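Local structure of RNA polymerase sigma factor (Bartonella quintana, 5UXX) at residues Lys108-Leu113 against Ala120-Gly125. The protein probably acts as an ECF-subfamily sigma-70 factor that binds promoter DNA and directs RNA polymerase to start transcription at selected genes. Sequence-based numbering, arbitrary orientation.
Sequences KALNML and AIILIG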
ATOM      1  N   LYS A 108     -11.117   7.821   4.007  1.00 30.87           N
ATOM      2  CA  LYS A 108     -11.678   7.954   5.346  1.00 33.23           C
ATOM      3  C   LYS A 108     -12.356   6.658   5.781  1.00 33.30           C
ATOM      4  O   LYS A 108     -12.311   6.287   6.952  1.00 28.99           O
ATOM      5  CB  LYS A 108     -12.666   9.120   5.402  1.00 30.68           C
ATOM      6  CG  LYS A 108     -12.007  10.489   5.329  1.00 41.63           C
ATOM      7  CD  LYS A 108     -13.012  11.584   5.004  1.00 34.00           C
ATOM      8  CE  LYS A 108     -14.187  11.569   5.965  1.00 36.13           C
ATOM      9  NZ  LYS A 108     -15.110  12.709   5.713  1.00 38.62           N
ATOM     10  N   ALA A 109     -12.983   5.976   4.827  1.00 31.62           N
ATOM     11  CA  ALA A 109     -13.618   4.689   5.092  1.00 32.19           C
ATOM     12  C   ALA A 109     -12.572   3.623   5.411  1.00 27.45           C
ATOM     13  O   ALA A 109     -12.754   2.815   6.323  1.00 28.10           O
ATOM     14  CB  ALA A 109     -14.471   4.262   3.906  1.00 31.68           C
ATOM     15  N   LEU A 110     -11.482   3.626   4.650  1.00 26.08           N
ATOM     16  CA  LEU A 110     -10.365   2.715   4.885  1.00 25.34           C
ATOM     17  C   LEU A 110      -9.782   2.898   6.282  1.00 35.60           C
ATOM     18  O   LEU A 110      -9.396   1.929   6.937  1.00 34.46           O
ATOM     19  CB  LEU A 110      -9.270   2.925   3.838  1.00 24.48           C
ATOM     20  CG  LEU A 110      -9.536   2.412   2.423  1.00 25.05           C
ATOM     21  CD1 LEU A 110      -8.419   2.845   1.488  1.00 19.06           C
ATOM     22  CD2 LEU A 110      -9.684   0.898   2.422  1.00 24.86           C
ATOM     23  N   ASN A 111      -9.720   4.147   6.728  1.00 25.18           N
ATOM     24  CA  ASN A 111      -9.163   4.470   8.034  1.00 32.58           C
ATOM     25  C   ASN A 111     -10.073   4.044   9.186  1.00 34.80           C
ATOM     26  O   ASN A 111      -9.629   3.938  10.328  1.00 29.84           O
ATOM     27  CB  ASN A 111      -8.873   5.969   8.123  1.00 28.25           C
ATOM     28  CG  ASN A 111      -7.649   6.373   7.322  1.00 37.30           C
ATOM     29  OD1 ASN A 111      -7.022   5.544   6.661  1.00 25.73           O
ATOM     30  ND2 ASN A 111      -7.301   7.654   7.379  1.00 28.90           N
HETATM   31  N   MSE A 112     -11.345   3.802   8.880  1.00 33.34           N
HETATM   32  CA  MSE A 112     -12.291   3.314   9.878  1.00 32.67           C
HETATM   33  C   MSE A 112     -12.024   1.848  10.200  1.00 31.45           C
HETATM   34  O   MSE A 112     -12.397   1.356  11.264  1.00 38.01           O
HETATM   35  CB  MSE A 112     -13.731   3.488   9.392  1.00 34.79           C
HETATM   36  CG  MSE A 112     -14.168   4.931   9.220  1.00 34.72           C
HETATM   37 SE   MSE A 112     -14.371   5.857  10.919  1.00 67.93          SE
HETATM   38  CE  MSE A 112     -15.825   4.796  11.671  1.00 55.65           C
ATOM     39  N   LEU A 113     -11.381   1.155   9.266  1.00 29.95           N
ATOM     40  CA  LEU A 113     -11.027  -0.245   9.454  1.00 29.46           C
ATOM     41  C   LEU A 113      -9.879  -0.389  10.443  1.00 35.00           C
ATOM     42  O   LEU A 113      -9.164   0.573  10.723  1.00 33.52           O
ATOM     43  CB  LEU A 113     -10.641  -0.887   8.119  1.00 24.76           C
ATOM     44  CG  LEU A 113     -11.654  -0.821   6.976  1.00 31.47           C
ATOM     45  CD1 LEU A 113     -11.064  -1.419   5.706  1.00 22.01           C
ATOM     46  CD2 LEU A 113     -12.940  -1.531   7.359  1.00 25.57           C
ATOM     47  N   ALA A 120      -5.104  -5.873   4.481  1.00 27.49           N
ATOM     48  CA  ALA A 120      -5.551  -7.092   3.812  1.00 18.80           C
ATOM     49  C   ALA A 120      -6.417  -6.791   2.591  1.00 19.18           C
ATOM     50  O   ALA A 120      -6.219  -7.372   1.525  1.00 18.84           O
ATOM     51  CB  ALA A 120      -6.307  -7.980   4.787  1.00 20.00           C
ATOM     52  N   ILE A 121      -7.374  -5.880   2.748  1.00 19.30           N
ATOM     53  CA  ILE A 121      -8.304  -5.570   1.667  1.00 26.30           C
ATOM     54  C   ILE A 121      -7.606  -4.793   0.550  1.00 26.18           C
ATOM     55  O   ILE A 121      -8.017  -4.855  -0.607  1.00 31.04           O
ATOM     56  CB  ILE A 121      -9.533  -4.776   2.183  1.00 20.84           C
ATOM     57  CG1 ILE A 121     -10.649  -4.768   1.135  1.00 17.68           C
ATOM     58  CG2 ILE A 121      -9.151  -3.360   2.593  1.00 17.83           C
ATOM     59  CD1 ILE A 121     -11.194  -6.142   0.817  1.00 22.25           C
ATOM     60  N   ILE A 122      -6.545  -4.070   0.895  1.00 24.84           N
ATOM     61  CA  ILE A 122      -5.749  -3.364  -0.105  1.00 20.28           C
ATOM     62  C   ILE A 122      -4.887  -4.345  -0.895  1.00 20.38           C
ATOM     63  O   ILE A 122      -4.839  -4.292  -2.124  1.00 23.99           O
ATOM     64  CB  ILE A 122      -4.853  -2.284   0.537  1.00 23.82           C
ATOM     65  CG1 ILE A 122      -5.705  -1.115   1.034  1.00 25.37           C
ATOM     66  CG2 ILE A 122      -3.825  -1.775  -0.460  1.00 25.54           C
ATOM     67  CD1 ILE A 122      -6.546  -0.470  -0.047  1.00 28.56           C
ATOM     68  N   LEU A 123      -4.212  -5.242  -0.182  1.00 21.91           N
ATOM     69  CA  LEU A 123      -3.346  -6.236  -0.811  1.00 22.00           C
ATOM     70  C   LEU A 123      -4.124  -7.156  -1.744  1.00 22.94           C
ATOM     71  O   LEU A 123      -3.674  -7.465  -2.847  1.00 29.87           O
ATOM     72  CB  LEU A 123      -2.622  -7.067   0.250  1.00 21.41           C
ATOM     73  CG  LEU A 123      -1.517  -6.371   1.047  1.00 18.30           C
ATOM     74  CD1 LEU A 123      -0.994  -7.292   2.135  1.00 30.57           C
ATOM     75  CD2 LEU A 123      -0.388  -5.931   0.130  1.00 18.71           C
ATOM     76  N   ILE A 124      -5.298  -7.588  -1.296  1.00 22.69           N
ATOM     77  CA  ILE A 124      -6.112  -8.528  -2.057  1.00 20.58           C
ATOM     78  C   ILE A 124      -7.019  -7.826  -3.067  1.00 22.29           C
ATOM     79  O   ILE A 124      -7.079  -8.213  -4.235  1.00 25.17           O
ATOM     80  CB  ILE A 124      -6.982  -9.389  -1.118  1.00 18.66           C
ATOM     81  CG1 ILE A 124      -6.098 -10.295  -0.261  1.00 26.44           C
ATOM     82  CG2 ILE A 124      -7.971 -10.225  -1.915  1.00 17.33           C
ATOM     83  CD1 ILE A 124      -5.336 -11.331  -1.061  1.00 28.96           C
ATOM     84  N   GLY A 125      -7.716  -6.791  -2.615  1.00 19.12           N
ATOM     85  CA  GLY A 125      -8.709  -6.123  -3.436  1.00 18.65           C
ATOM     86  C   GLY A 125      -8.174  -5.076  -4.393  1.00 21.51           C
ATOM     87  O   GLY A 125      -8.862  -4.694  -5.339  1.00 26.49           O
TER
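The carbonyl oxygen of Leu110 is gripped twice: Leu113 N reaches Leu110 O at 3.2 Å, and NH1 of Arg118, from helix 115-125, bonds to it as well. The same NH1 also binds Leu113 O, so the Arg118 side chain ties the backbone at Leu110 and Leu113 to helix 115-125. Between 108-113 and 120-125 themselves the contact is purely apolar, made by the branch ends of two leucines and two isoleucines, all buried.

Leu110 spreads its two methyls over different partners. CD1 meets the outer methyl of Ile122, CD1 to CD1, at 4.1 Å, the two side chains crossing at about a right angle, while Leu110 CD2 lies 4.3 Å from Ile121 CG2. That CG2 also receives Leu113 CD1 at 4.1 Å, so a single methyl of Ile121 serves both leucines. In Ile121, CG1 is anti to the backbone N (chi1 -166°), which leaves CG2 between N and the carbonyl carbon, turned to the leucines, while the CG1-CD1 arm leads away. Ile122 works the other way round: its CB does not face helix 103-112, and the CG1-CD1 arm bends back to bring its tip to Leu110.

The nearest CA atoms, those of Leu110 and Ile122, are 9.1 Å apart, and the two segments meet through methyl groups alone. Phe22 and Ser25 of helix 7-26 touch Ile122, and on the chain of another protein aromatic side chains pack on Leu110 and on Ile122. The pair of consecutive helices joined by a short turn belongs to sigma-70 region 4, the all-helical domain whose later helices 131-138 and 142-159 probably form its DNA-binding helix-turn-helix.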